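Local coordinates for putative carbohydrate binding protein (Pseudomonas aeruginosa, PDB 3QEC) that is of uncertain function but probably binds carbohydrates, with suramin and heparin binding and a possible role in sugar transport and biofilm formation, at residues F10-Q20 / D81-R89; I26-A35 / E128-V138. One frame throughout, in Å; residues are numbered along the deposited sequence. Where two conformers were deposited one is given.

Contact 1: F10-Q20 / D81-R89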
loop_
_atom_site.group_PDB
_atom_site.type_symbol
_atom_site.label_atom_id
_atom_site.label_comp_id
_atom_site.label_asym_id
_atom_site.label_seq_id
_atom_site.Cartn_x
_atom_site.Cartn_y
_atom_site.Cartn_z
ATOM N N PHE A 10 -19.650 1.557 -4.647
ATOM C CA PHE A 10 -18.571 1.963 -5.551
ATOM C C PHE A 10 -18.903 3.345 -6.171
ATOM O O PHE A 10 -19.949 3.479 -6.808
ATOM C CB PHE A 10 -18.332 0.894 -6.637
ATOM C CG PHE A 10 -17.140 1.178 -7.522
ATOM C CD1 PHE A 10 -15.852 0.874 -7.098
ATOM C CD2 PHE A 10 -17.308 1.745 -8.780
ATOM C CE1 PHE A 10 -14.757 1.123 -7.920
ATOM C CE2 PHE A 10 -16.213 1.997 -9.600
ATOM C CZ PHE A 10 -14.947 1.677 -9.169
ATOM N N PRO A 11 -18.067 4.390 -5.911
ATOM C CA PRO A 11 -18.381 5.743 -6.414
ATOM C C PRO A 11 -17.836 6.003 -7.823
ATOM O O PRO A 11 -16.700 6.460 -7.995
ATOM C CB PRO A 11 -17.709 6.651 -5.376
ATOM C CG PRO A 11 -16.587 5.832 -4.808
ATOM C CD PRO A 11 -16.812 4.391 -5.131
ATOM N N GLU A 12 -18.663 5.722 -8.827
ATOM C CA GLU A 12 -18.339 5.855 -10.252
ATOM C C GLU A 12 -17.793 7.242 -10.599
ATOM O O GLU A 12 -16.740 7.309 -11.255
ATOM C CB GLU A 12 -19.562 5.528 -11.121
ATOM C CG GLU A 12 -19.995 4.066 -11.047
ATOM C CD GLU A 12 -21.369 3.694 -11.597
ATOM O OE1 GLU A 12 -21.850 4.365 -12.542
ATOM O OE2 GLU A 12 -21.946 2.694 -11.105
ATOM N N HIS A 13 -18.477 8.336 -10.134
ATOM C CA HIS A 13 -18.099 9.722 -10.374
ATOM C C HIS A 13 -16.635 10.004 -9.915
ATOM O O HIS A 13 -15.881 10.700 -10.611
ATOM C CB HIS A 13 -19.119 10.649 -9.673
ATOM C CG HIS A 13 -19.336 10.363 -8.214
ATOM N ND1 HIS A 13 -20.118 9.300 -7.791
ATOM C CD2 HIS A 13 -18.876 11.024 -7.128
ATOM C CE1 HIS A 13 -20.089 9.342 -6.472
ATOM N NE2 HIS A 13 -19.364 10.368 -6.028
ATOM N N GLU A 14 -16.268 9.491 -8.728
ATOM C CA GLU A 14 -14.931 9.708 -8.166
ATOM C C GLU A 14 -13.853 9.128 -9.071
ATOM O O GLU A 14 -12.833 9.780 -9.267
ATOM C CB GLU A 14 -14.829 9.125 -6.759
ATOM C CG GLU A 14 -15.531 9.983 -5.725
ATOM C CD GLU A 14 -15.411 9.476 -4.303
ATOM O OE1 GLU A 14 -14.331 8.951 -3.953
ATOM O OE2 GLU A 14 -16.376 9.646 -3.525
ATOM N N TYR A 15 -14.096 7.935 -9.661
ATOM C CA TYR A 15 -13.148 7.293 -10.568
ATOM C C TYR A 15 -13.145 7.990 -11.950
ATOM O O TYR A 15 -12.071 8.168 -12.533
ATOM C CB TYR A 15 -13.437 5.777 -10.671
ATOM C CG TYR A 15 -12.941 5.031 -9.445
ATOM C CD1 TYR A 15 -11.608 4.640 -9.336
ATOM C CD2 TYR A 15 -13.775 4.819 -8.346
ATOM C CE1 TYR A 15 -11.122 4.035 -8.177
ATOM C CE2 TYR A 15 -13.302 4.206 -7.182
ATOM C CZ TYR A 15 -11.975 3.806 -7.107
ATOM O OH TYR A 15 -11.482 3.198 -5.975
ATOM N N ALA A 16 -14.321 8.436 -12.440
ATOM C CA ALA A 16 -14.475 9.125 -13.729
ATOM C C ALA A 16 -13.711 10.469 -13.762
ATOM O O ALA A 16 -13.097 10.798 -14.778
ATOM C CB ALA A 16 -15.947 9.355 -14.026
ATOM N N ALA A 17 -13.702 11.205 -12.644
ATOM C CA ALA A 17 -13.016 12.495 -12.521
ATOM C C ALA A 17 -11.478 12.358 -12.490
ATOM O O ALA A 17 -10.790 13.362 -12.641
ATOM C CB ALA A 17 -13.499 13.226 -11.270
ATOM N N THR A 18 -10.926 11.155 -12.300
ATOM C CA THR A 18 -9.463 11.046 -12.248
ATOM C C THR A 18 -8.806 11.080 -13.642
ATOM O O THR A 18 -9.337 10.513 -14.597
ATOM C CB THR A 18 -9.004 9.777 -11.484
ATOM O OG1 THR A 18 -9.347 8.608 -12.217
ATOM C CG2 THR A 18 -9.579 9.686 -10.094
ATOM N N GLN A 19 -7.623 11.716 -13.737
ATOM C CA GLN A 19 -6.784 11.709 -14.947
ATOM C C GLN A 19 -6.147 10.306 -15.016
ATOM O O GLN A 19 -5.647 9.835 -13.985
ATOM C CB GLN A 19 -5.742 12.833 -14.887
ATOM C CG GLN A 19 -6.368 14.232 -14.941
ATOM C CD GLN A 19 -5.328 15.313 -15.015
ATOM O OE1 GLN A 19 -4.341 15.225 -15.769
ATOM N NE2 GLN A 19 -5.525 16.358 -14.220
ATOM N N GLN A 20 -6.209 9.610 -16.175
ATOM C CA GLN A 20 -5.754 8.224 -16.333
ATOM C C GLN A 20 -4.450 8.105 -17.163
ATOM O O GLN A 20 -3.993 6.983 -17.418
ATOM C CB GLN A 20 -6.897 7.384 -16.963
ATOM C CG GLN A 20 -8.031 7.057 -15.968
ATOM C CD GLN A 20 -9.433 7.057 -16.551
ATOM O OE1 GLN A 20 -9.730 6.358 -17.533
ATOM N NE2 GLN A 20 -10.350 7.790 -15.903
ATOM N N ASP A 81 -15.063 -4.325 -5.506
ATOM C CA ASP A 81 -15.761 -4.206 -6.788
ATOM C C ASP A 81 -14.757 -4.479 -7.938
ATOM O O ASP A 81 -13.633 -3.943 -7.923
ATOM C CB ASP A 81 -16.412 -2.812 -6.915
ATOM C CG ASP A 81 -17.396 -2.645 -8.068
ATOM O OD1 ASP A 81 -16.953 -2.627 -9.225
ATOM O OD2 ASP A 81 -18.603 -2.450 -7.801
ATOM N N PRO A 82 -15.119 -5.333 -8.926
ATOM C CA PRO A 82 -14.158 -5.651 -10.000
ATOM C C PRO A 82 -13.750 -4.453 -10.867
ATOM O O PRO A 82 -12.719 -4.538 -11.535
ATOM C CB PRO A 82 -14.884 -6.710 -10.818
ATOM C CG PRO A 82 -16.325 -6.547 -10.491
ATOM C CD PRO A 82 -16.380 -6.091 -9.088
ATOM N N ARG A 83 -14.494 -3.331 -10.810
ATOM C CA ARG A 83 -14.189 -2.120 -11.577
ATOM C C ARG A 83 -12.962 -1.372 -11.047
ATOM O O ARG A 83 -12.393 -0.545 -11.762
ATOM C CB ARG A 83 -15.385 -1.163 -11.569
ATOM C CG ARG A 83 -16.523 -1.558 -12.502
ATOM C CD ARG A 83 -17.723 -0.653 -12.298
ATOM N NE ARG A 83 -18.407 -0.974 -11.045
ATOM C CZ ARG A 83 -19.506 -0.374 -10.599
ATOM N NH1 ARG A 83 -20.083 0.587 -11.312
ATOM N NH2 ARG A 83 -20.063 -0.761 -9.459
ATOM N N ARG A 84 -12.583 -1.620 -9.788
ATOM C CA ARG A 84 -11.457 -0.944 -9.138
ATOM C C ARG A 84 -10.108 -1.403 -9.701
ATOM O O ARG A 84 -9.210 -0.582 -9.836
ATOM C CB ARG A 84 -11.527 -1.195 -7.623
ATOM C CG ARG A 84 -10.311 -0.773 -6.808
ATOM C CD ARG A 84 -9.782 -1.979 -6.088
ATOM N NE ARG A 84 -8.533 -1.698 -5.397
ATOM C CZ ARG A 84 -7.589 -2.603 -5.173
ATOM N NH1 ARG A 84 -7.747 -3.854 -5.593
ATOM N NH2 ARG A 84 -6.471 -2.263 -4.549
ATOM N N ALA A 85 -9.966 -2.699 -10.023
ATOM C CA ALA A 85 -8.718 -3.302 -10.505
ATOM C C ALA A 85 -8.101 -2.573 -11.714
ATOM O O ALA A 85 -6.881 -2.481 -11.796
ATOM C CB ALA A 85 -8.937 -4.766 -10.845
ATOM N N THR A 86 -8.930 -2.023 -12.613
ATOM C CA THR A 86 -8.458 -1.351 -13.825
ATOM C C THR A 86 -7.698 -0.029 -13.513
ATOM O O THR A 86 -6.946 0.442 -14.364
ATOM C CB THR A 86 -9.612 -1.158 -14.834
ATOM O OG1 THR A 86 -9.076 -0.648 -16.049
ATOM C CG2 THR A 86 -10.688 -0.216 -14.361
ATOM N N TYR A 87 -7.867 0.527 -12.298
ATOM C CA TYR A 87 -7.246 1.773 -11.837
ATOM C C TYR A 87 -5.980 1.546 -10.986
ATOM O O TYR A 87 -5.320 2.518 -10.627
ATOM C CB TYR A 87 -8.266 2.577 -11.010
ATOM C CG TYR A 87 -9.471 3.001 -11.819
ATOM C CD1 TYR A 87 -9.434 4.142 -12.617
ATOM C CD2 TYR A 87 -10.651 2.261 -11.789
ATOM C CE1 TYR A 87 -10.540 4.529 -13.376
ATOM C CE2 TYR A 87 -11.759 2.633 -12.553
ATOM C CZ TYR A 87 -11.695 3.763 -13.350
ATOM O OH TYR A 87 -12.790 4.139 -14.088
ATOM N N VAL A 88 -5.651 0.281 -10.660
ATOM C CA VAL A 88 -4.521 -0.080 -9.807
ATOM C C VAL A 88 -3.264 -0.248 -10.636
ATOM O O VAL A 88 -3.259 -1.005 -11.601
ATOM C CB VAL A 88 -4.816 -1.360 -8.964
ATOM C CG1 VAL A 88 -3.621 -1.748 -8.094
ATOM C CG2 VAL A 88 -6.061 -1.172 -8.100
ATOM N N ARG A 89 -2.195 0.460 -10.241
ATOM C CA ARG A 89 -0.854 0.365 -10.816
ATOM C C ARG A 89 0.001 -0.408 -9.823
ATOM O O ARG A 89 -0.264 -0.360 -8.622
ATOM C CB ARG A 89 -0.274 1.748 -11.126
ATOM C CG ARG A 89 -0.820 2.342 -12.396
ATOM C CD ARG A 89 -0.522 3.819 -12.468
ATOM N NE ARG A 89 -0.935 4.397 -13.746
ATOM C CZ ARG A 89 -2.086 5.025 -13.931
ATOM N NH1 ARG A 89 -2.945 5.158 -12.928
ATOM N NH2 ARG A 89 -2.392 5.523 -15.124
#
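Phe10 packs onto Asp81 and Arg83, two residues that already hold each other. The Asp81 carboxylate is stacked on one face of the Phe10 ring, their planes 21° apart, while the Arg83 guanidinium presents a face to Phe10 CD2, which sits over its centre, 3.6 Å from Arg83 CZ. Arg83 keeps its flat group fixed by gripping Asp81 side-on: NE reaches Asp81 OD1 at 2.9 Å and NH2 reaches Asp81 OD2 at 2.8 Å. Asp81 OD1 also takes the backbone N of Arg83, through its anti lone pair, in an Asx turn. The remaining nitrogen, Arg83 NH1, forms a salt bridge with Glu12 OE2 at 2.8 Å from above the carboxylate plane, so that one guanidinium is shared by two acids, which probably favours their ionised forms.

Farther along, Tyr15 meets Tyr87 obliquely, ring planes at 46° and centroids 4.8 Å apart; Tyr15 CB sits over the Tyr87 face as a CH-pi contact. With CG beside its backbone N (chi1 -77°), Tyr15 sends its ring inward from the helix, and its hydroxyl bonds Thr53 beyond the contact. Gln20 NE2 comes to 4.1 Å from Tyr87 CE1, at the ring edge. Pro51 of strand 46-51 and Met56 of helix 54-63 continue this apolar patch. The whole is a surface contact between helix 12-16, with Pro11 at its N-cap, and the last part of the loop before strand 89-92, which contains the type I beta turn Asp81-Arg84.

Contact 2: I26-A35 / E128-V138; sequences INGDLYLTSA and EGGTVTKLVTV
Glu128 closes one end of the contact between the two strands by spanning to the residues just past strand 26-33. Its carboxylate takes two donors, one on each oxygen: Ser34 OG gives a hydrogen bond to Glu128 OE2 at 2.7 Å, on the syn side but 23° out of plane, and the Ala35 backbone N gives one to the syn lone pair of Glu128 OE1 at 2.9 Å. The bend of the Glu128 chain at chi2 (-142°) brings the carboxylate round to both donors.

Inward from this carboxylate the contact turns apolar. Leu32 forks: CD1 lies over the two glycines, 3.7 Å from Gly130 O, and CD2 comes to 4.1 Å from Val132 CB. Val132 also receives Leu30, whose CD1 is 3.9 Å from Val132 CG1; each leucine runs alongside the valine, with leucine and valine side chains pointing oppositely. At the far end Ile26 CD1 fits against Val138 CG2 at 4.0 Å and, a little farther off, Val136 CG2.

Outward of these, Ser34 OG has a further partner in Ser36 OG, and Trp117 and Ala119 of strand 107-120 touch Glu128. Phe101, Ile104 and Val146 touch Ile26, while Asn65 and Arg150 border Val132. The strand axes run at 132° and approach to 7.5 Å, and no backbone-to-backbone bond joins the strands, which belong to different sheets. This geometry is consistent with the face-to-face packing of two sheets in a beta-sandwich core.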
loop_
_atom_site.group_PDB
_atom_site.type_symbol
_atom_site.label_atom_id
_atom_site.label_comp_id
_atom_site.label_asym_id
_atom_site.label_seq_id
_atom_site.Cartn_x
_atom_site.Cartn_y
_atom_site.Cartn_z
ATOM N N ILE A 26 7.473 8.256 -9.444
ATOM C CA ILE A 26 7.420 8.016 -7.988
ATOM C C ILE A 26 8.543 7.044 -7.630
ATOM O O ILE A 26 8.695 6.011 -8.285
ATOM C CB ILE A 26 6.023 7.523 -7.469
ATOM C CG1 ILE A 26 4.929 8.599 -7.690
ATOM C CG2 ILE A 26 6.087 7.123 -5.979
ATOM C CD1 ILE A 26 3.497 8.234 -7.178
ATOM N N ASN A 27 9.348 7.407 -6.619
ATOM C CA ASN A 27 10.448 6.599 -6.056
ATOM C C ASN A 27 10.201 6.398 -4.592
ATOM O O ASN A 27 9.685 7.289 -3.921
ATOM C CB ASN A 27 11.818 7.266 -6.244
ATOM C CG ASN A 27 12.082 7.746 -7.635
ATOM O OD1 ASN A 27 11.955 8.937 -7.938
ATOM N ND2 ASN A 27 12.449 6.835 -8.511
ATOM N N GLY A 28 10.616 5.266 -4.073
ATOM C CA GLY A 28 10.434 5.041 -2.655
ATOM C C GLY A 28 11.161 3.844 -2.122
ATOM O O GLY A 28 11.798 3.105 -2.876
ATOM N N ASP A 29 11.022 3.654 -0.808
ATOM C CA ASP A 29 11.631 2.588 -0.027
ATOM C C ASP A 29 10.603 1.974 0.880
ATOM O O ASP A 29 9.792 2.695 1.476
ATOM C CB ASP A 29 12.815 3.131 0.788
ATOM C CG ASP A 29 13.963 3.627 -0.074
ATOM O OD1 ASP A 29 14.671 2.783 -0.668
ATOM O OD2 ASP A 29 14.154 4.856 -0.154
ATOM N N LEU A 30 10.603 0.632 0.947
ATOM C CA LEU A 30 9.687 -0.134 1.785
ATOM C C LEU A 30 10.447 -0.862 2.886
ATOM O O LEU A 30 11.428 -1.574 2.606
ATOM C CB LEU A 30 8.861 -1.137 0.944
ATOM C CG LEU A 30 8.056 -2.203 1.717
ATOM C CD1 LEU A 30 6.834 -1.599 2.402
ATOM C CD2 LEU A 30 7.639 -3.329 0.807
ATOM N N TYR A 31 9.984 -0.682 4.143
ATOM C CA TYR A 31 10.541 -1.375 5.312
ATOM C C TYR A 31 9.619 -1.242 6.516
ATOM O O TYR A 31 8.832 -0.297 6.606
ATOM C CB TYR A 31 11.973 -0.906 5.664
ATOM C CG TYR A 31 12.077 0.459 6.305
ATOM C CD1 TYR A 31 12.139 1.615 5.529
ATOM C CD2 TYR A 31 12.187 0.594 7.687
ATOM C CE1 TYR A 31 12.271 2.876 6.116
ATOM C CE2 TYR A 31 12.310 1.849 8.286
ATOM C CZ TYR A 31 12.360 2.987 7.496
ATOM O OH TYR A 31 12.498 4.212 8.106
ATOM N N LEU A 32 9.721 -2.207 7.438
ATOM C CA LEU A 32 8.984 -2.210 8.701
ATOM C C LEU A 32 9.977 -2.545 9.802
ATOM O O LEU A 32 11.101 -2.916 9.482
ATOM C CB LEU A 32 7.769 -3.172 8.664
ATOM C CG LEU A 32 6.560 -2.733 7.792
ATOM C CD1 LEU A 32 5.422 -3.727 7.897
ATOM C CD2 LEU A 32 6.062 -1.333 8.144
ATOM N N THR A 33 9.617 -2.355 11.079
ATOM C CA THR A 33 10.535 -2.628 12.197
ATOM C C THR A 33 10.017 -3.776 13.055
ATOM O O THR A 33 8.842 -3.800 13.396
ATOM C CB THR A 33 10.732 -1.357 13.065
ATOM O OG1 THR A 33 11.194 -0.282 12.255
ATOM C CG2 THR A 33 11.709 -1.563 14.199
ATOM N N SER A 34 10.905 -4.679 13.467
ATOM C CA SER A 34 10.574 -5.788 14.360
ATOM C C SER A 34 10.231 -5.262 15.769
ATOM O O SER A 34 10.545 -4.119 16.098
ATOM C CB SER A 34 11.747 -6.758 14.430
ATOM O OG SER A 34 11.575 -7.695 15.481
ATOM N N ALA A 35 9.624 -6.111 16.607
ATOM C CA ALA A 35 9.300 -5.800 17.996
ATOM C C ALA A 35 10.577 -5.677 18.840
ATOM O O ALA A 35 10.557 -5.068 19.922
ATOM C CB ALA A 35 8.400 -6.881 18.561
ATOM N N GLU A 128 5.588 -11.403 12.232
ATOM C CA GLU A 128 5.835 -9.979 12.427
ATOM C C GLU A 128 5.448 -9.187 11.171
ATOM O O GLU A 128 5.279 -9.766 10.097
ATOM C CB GLU A 128 7.308 -9.745 12.804
ATOM C CG GLU A 128 7.696 -10.315 14.157
ATOM C CD GLU A 128 8.650 -9.449 14.949
ATOM O OE1 GLU A 128 8.192 -8.436 15.520
ATOM O OE2 GLU A 128 9.855 -9.779 15.004
ATOM N N GLY A 129 5.298 -7.877 11.327
ATOM C CA GLY A 129 4.929 -6.981 10.235
ATOM C C GLY A 129 3.442 -6.971 9.950
ATOM O O GLY A 129 2.627 -7.349 10.801
ATOM N N GLY A 130 3.100 -6.524 8.750
ATOM C CA GLY A 130 1.720 -6.405 8.297
ATOM C C GLY A 130 1.587 -5.445 7.138
ATOM O O GLY A 130 2.503 -5.329 6.316
ATOM N N THR A 131 0.441 -4.751 7.065
ATOM C CA THR A 131 0.151 -3.803 5.986
ATOM C C THR A 131 0.607 -2.398 6.367
ATOM O O THR A 131 0.621 -2.038 7.555
ATOM C CB THR A 131 -1.349 -3.815 5.603
ATOM O OG1 THR A 131 -2.135 -3.521 6.758
ATOM C CG2 THR A 131 -1.803 -5.145 5.012
ATOM N N VAL A 132 1.001 -1.617 5.348
ATOM C CA VAL A 132 1.417 -0.222 5.486
ATOM C C VAL A 132 0.860 0.539 4.256
ATOM O O VAL A 132 1.014 0.083 3.117
ATOM C CB VAL A 132 2.945 -0.023 5.738
ATOM C CG1 VAL A 132 3.811 -0.690 4.658
ATOM C CG2 VAL A 132 3.302 1.459 5.921
ATOM N N THR A 133 0.139 1.652 4.514
ATOM C CA THR A 133 -0.527 2.470 3.494
ATOM C C THR A 133 -0.344 3.956 3.806
ATOM O O THR A 133 -0.589 4.389 4.935
ATOM C CB THR A 133 -2.027 2.085 3.440
ATOM O OG1 THR A 133 -2.153 0.674 3.212
ATOM C CG2 THR A 133 -2.823 2.873 2.408
ATOM N N LYS A 134 0.062 4.735 2.786
ATOM C CA LYS A 134 0.250 6.189 2.878
ATOM C C LYS A 134 -0.459 6.901 1.721
ATOM O O LYS A 134 -0.772 6.270 0.692
ATOM C CB LYS A 134 1.761 6.538 2.858
ATOM C CG LYS A 134 2.560 6.065 4.078
ATOM C CD LYS A 134 2.384 6.991 5.276
ATOM C CE LYS A 134 3.011 6.444 6.523
ATOM N NZ LYS A 134 2.925 7.421 7.629
ATOM N N LEU A 135 -0.697 8.216 1.881
ATOM C CA LEU A 135 -1.247 9.077 0.837
ATOM C C LEU A 135 -0.101 9.743 0.060
ATOM O O LEU A 135 0.838 10.257 0.692
ATOM C CB LEU A 135 -2.154 10.176 1.438
ATOM C CG LEU A 135 -3.608 9.832 1.835
ATOM C CD1 LEU A 135 -4.153 10.859 2.834
ATOM C CD2 LEU A 135 -4.544 9.770 0.600
ATOM N N VAL A 136 -0.197 9.800 -1.299
ATOM C CA VAL A 136 0.794 10.532 -2.120
ATOM C C VAL A 136 0.027 11.421 -3.132
ATOM O O VAL A 136 -0.892 10.952 -3.801
ATOM C CB VAL A 136 1.901 9.643 -2.787
ATOM C CG1 VAL A 136 1.319 8.468 -3.561
ATOM C CG2 VAL A 136 2.850 10.466 -3.659
ATOM N N THR A 137 0.390 12.705 -3.200
ATOM C CA THR A 137 -0.186 13.697 -4.109
ATOM C C THR A 137 0.778 13.951 -5.279
ATOM O O THR A 137 1.992 14.068 -5.080
ATOM C CB THR A 137 -0.514 15.007 -3.352
ATOM O OG1 THR A 137 -1.436 14.716 -2.306
ATOM C CG2 THR A 137 -1.155 16.029 -4.240
ATOM N N VAL A 138 0.232 14.040 -6.501
ATOM C CA VAL A 138 1.038 14.272 -7.698
ATOM C C VAL A 138 0.439 15.445 -8.463
ATOM O O VAL A 138 -0.725 15.369 -8.847
ATOM C CB VAL A 138 1.171 12.987 -8.572
ATOM C CG1 VAL A 138 2.088 13.221 -9.779
ATOM C CG2 VAL A 138 1.670 11.800 -7.732
#

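How the contacts relate
From the N terminus, helix 12-16 comes first and leads through a short linker into strand 24-33, so the opening segments of both contacts follow one another. Contact 1 then closes a loop of 60 intervening residues, bringing the loop after helix 54-63, just before strand 89-92, back against the N-terminal helix. Contact 2 closes a longer one of 92 residues, from strand 24-33 to strand 125-138. Because 81-89 falls between 26-35 and 128-138, the two loops cross. The centres of the two contacts lie about 23 Å apart, and their nearest atoms about 7 Å. Contact 1 fastens the chain start at the surface; contact 2 joins the mixed and antiparallel sheets in the interior.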